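Long-range contact in cellulase (Clostridium cellulovorans, PDB 6UI3), which acts as a broad-specificity endoglucanase, probably hydrolysing internal beta-1,4 linkages of cellulose and related plant polysaccharides through this family 5 glycoside hydrolase domain: residues V104-H108 against D148-Q152. Sequence-based numbering, arbitrary orientation.
Unlike the reference sequence in segment 148-152: Q152 (reference Glu).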
loop_
_atom_site.group_PDB
_atom_site.type_symbol
_atom_site.label_atom_id
_atom_site.label_comp_id
_atom_site.label_asym_id
_atom_site.label_seq_id
_atom_site.Cartn_x
_atom_site.Cartn_y
_atom_site.Cartn_z
ATOM N N VAL A 104 6.242 4.709 -0.940
ATOM C CA VAL A 104 7.321 3.745 -1.159
ATOM C C VAL A 104 7.405 2.827 0.056
ATOM O O VAL A 104 7.272 3.281 1.195
ATOM C CB VAL A 104 8.661 4.475 -1.379
ATOM C CG1 VAL A 104 9.833 3.484 -1.420
ATOM C CG2 VAL A 104 8.656 5.272 -2.658
ATOM N N ASN A 105 7.652 1.535 -0.184
ATOM C CA ASN A 105 7.662 0.553 0.893
ATOM C C ASN A 105 8.836 -0.413 0.717
ATOM O O ASN A 105 9.723 -0.214 -0.110
ATOM C CB ASN A 105 6.306 -0.173 0.970
ATOM C CG ASN A 105 6.078 -1.149 -0.172
ATOM O OD1 ASN A 105 6.947 -1.348 -1.023
ATOM N ND2 ASN A 105 4.884 -1.756 -0.204
ATOM N N ILE A 106 8.837 -1.449 1.563
ATOM C CA ILE A 106 9.577 -2.690 1.366
ATOM C C ILE A 106 8.533 -3.768 1.119
ATOM O O ILE A 106 7.612 -3.924 1.926
ATOM C CB ILE A 106 10.434 -3.030 2.606
ATOM C CG1 ILE A 106 11.470 -1.931 2.878
ATOM C CG2 ILE A 106 11.085 -4.405 2.429
ATOM C CD1 ILE A 106 12.339 -2.185 4.106
ATOM N N HIS A 107 8.675 -4.512 0.022
ATOM C CA HIS A 107 7.594 -5.372 -0.480
ATOM C C HIS A 107 8.216 -6.647 -1.027
ATOM O O HIS A 107 8.961 -6.624 -2.007
ATOM C CB HIS A 107 6.840 -4.602 -1.573
ATOM C CG HIS A 107 5.453 -5.073 -1.871
ATOM N ND1 HIS A 107 4.359 -4.239 -1.756
ATOM C CD2 HIS A 107 4.996 -6.250 -2.347
ATOM C CE1 HIS A 107 3.286 -4.902 -2.143
ATOM N NE2 HIS A 107 3.640 -6.118 -2.504
ATOM N N HIS A 108 7.939 -7.768 -0.373
ATOM C CA HIS A 108 8.435 -9.084 -0.756
ATOM C C HIS A 108 9.945 -9.273 -0.568
ATOM O O HIS A 108 10.486 -10.249 -1.090
ATOM C CB HIS A 108 8.086 -9.514 -2.189
ATOM C CG HIS A 108 6.624 -9.526 -2.513
ATOM N ND1 HIS A 108 5.644 -9.818 -1.585
ATOM C CD2 HIS A 108 5.984 -9.310 -3.685
ATOM C CE1 HIS A 108 4.460 -9.752 -2.171
ATOM N NE2 HIS A 108 4.638 -9.458 -3.448
ATOM N N ASP A 148 6.002 3.389 3.894
ATOM C CA ASP A 148 5.187 2.261 4.378
ATOM C C ASP A 148 6.189 1.195 4.805
ATOM O O ASP A 148 6.939 0.684 3.974
ATOM C CB ASP A 148 4.262 1.856 3.216
ATOM C CG ASP A 148 3.526 0.526 3.391
ATOM O OD1 ASP A 148 3.632 -0.148 4.444
ATOM O OD2 ASP A 148 2.794 0.166 2.410
ATOM N N THR A 149 6.268 0.898 6.108
ATOM C CA THR A 149 7.490 0.298 6.665
ATOM C C THR A 149 7.760 -1.132 6.181
ATOM O O THR A 149 8.919 -1.564 6.146
ATOM C CB THR A 149 7.450 0.282 8.200
ATOM O OG1 THR A 149 6.344 -0.535 8.617
ATOM C CG2 THR A 149 7.377 1.681 8.800
ATOM N N ILE A 150 6.712 -1.890 5.869
ATOM C CA ILE A 150 6.813 -3.269 5.378
ATOM C C ILE A 150 5.435 -3.617 4.826
ATOM O O ILE A 150 4.428 -3.229 5.406
ATOM C CB ILE A 150 7.311 -4.236 6.474
ATOM C CG1 ILE A 150 7.490 -5.658 5.924
ATOM C CG2 ILE A 150 6.396 -4.210 7.696
ATOM C CD1 ILE A 150 8.542 -5.819 4.829
ATOM N N ASN A 151 5.372 -4.345 3.718
ATOM C CA ASN A 151 4.101 -4.596 3.022
ATOM C C ASN A 151 3.154 -5.504 3.815
ATOM O O ASN A 151 2.141 -5.040 4.350
ATOM C CB ASN A 151 4.426 -5.166 1.639
ATOM C CG ASN A 151 3.214 -5.659 0.927
ATOM O OD1 ASN A 151 2.227 -4.916 0.812
ATOM N ND2 ASN A 151 3.244 -6.892 0.463
ATOM N N GLN A 152 3.447 -6.803 3.869
ATOM C CA GLN A 152 2.575 -7.816 4.480
ATOM C C GLN A 152 3.403 -8.695 5.407
ATOM O O GLN A 152 3.666 -9.876 5.126
ATOM C CB GLN A 152 1.803 -8.603 3.418
ATOM C CG GLN A 152 0.682 -7.730 2.838
ATOM C CD GLN A 152 -0.128 -8.317 1.717
ATOM O OE1 GLN A 152 -1.174 -7.772 1.357
ATOM N NE2 GLN A 152 0.328 -9.400 1.153
#
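H107 and N151 stack where two neighbouring parallel strands of the TIM barrel, 101-105 and 145-148, run out into loops. The side-chain amide of N151 lies almost flat against one face of the imidazole, the two planes only 13° apart. N151 CB packs on that same face, 3.8 Å from the ring centroid, as a CH-pi contact. N151 ND2 comes to 3.1 Å from H107 NE2, but it approaches over the face and makes no hydrogen bond there. The amide is instead pinned from outside, OD1 by R64 and ND2 by Q112. R64 also forms a salt bridge with D148 OD2, tying together two residues of 148-152.

The backbones join by D148 N to V104 O (3.0 Å) and, further out, by N151 N to I106 O (2.9 Å). Beside these bonds I150 reaches across, its CG1 anti to the backbone N (chi1 -177°), and sets CD1 3.8 Å from I106 CG2.

Packing thins toward the partly exposed end, where the H108 ring stands steeply to the amide, its CE1 4.1 Å from N151 ND2. Q152, also partly exposed and glutamate in the reference sequence, follows N151 and probably marks the acid/base position of the family's Asn-Glu pair. Back in the buried part, N105 ND2 donates to H107 ND1 at 3.0 Å, close to the ring plane.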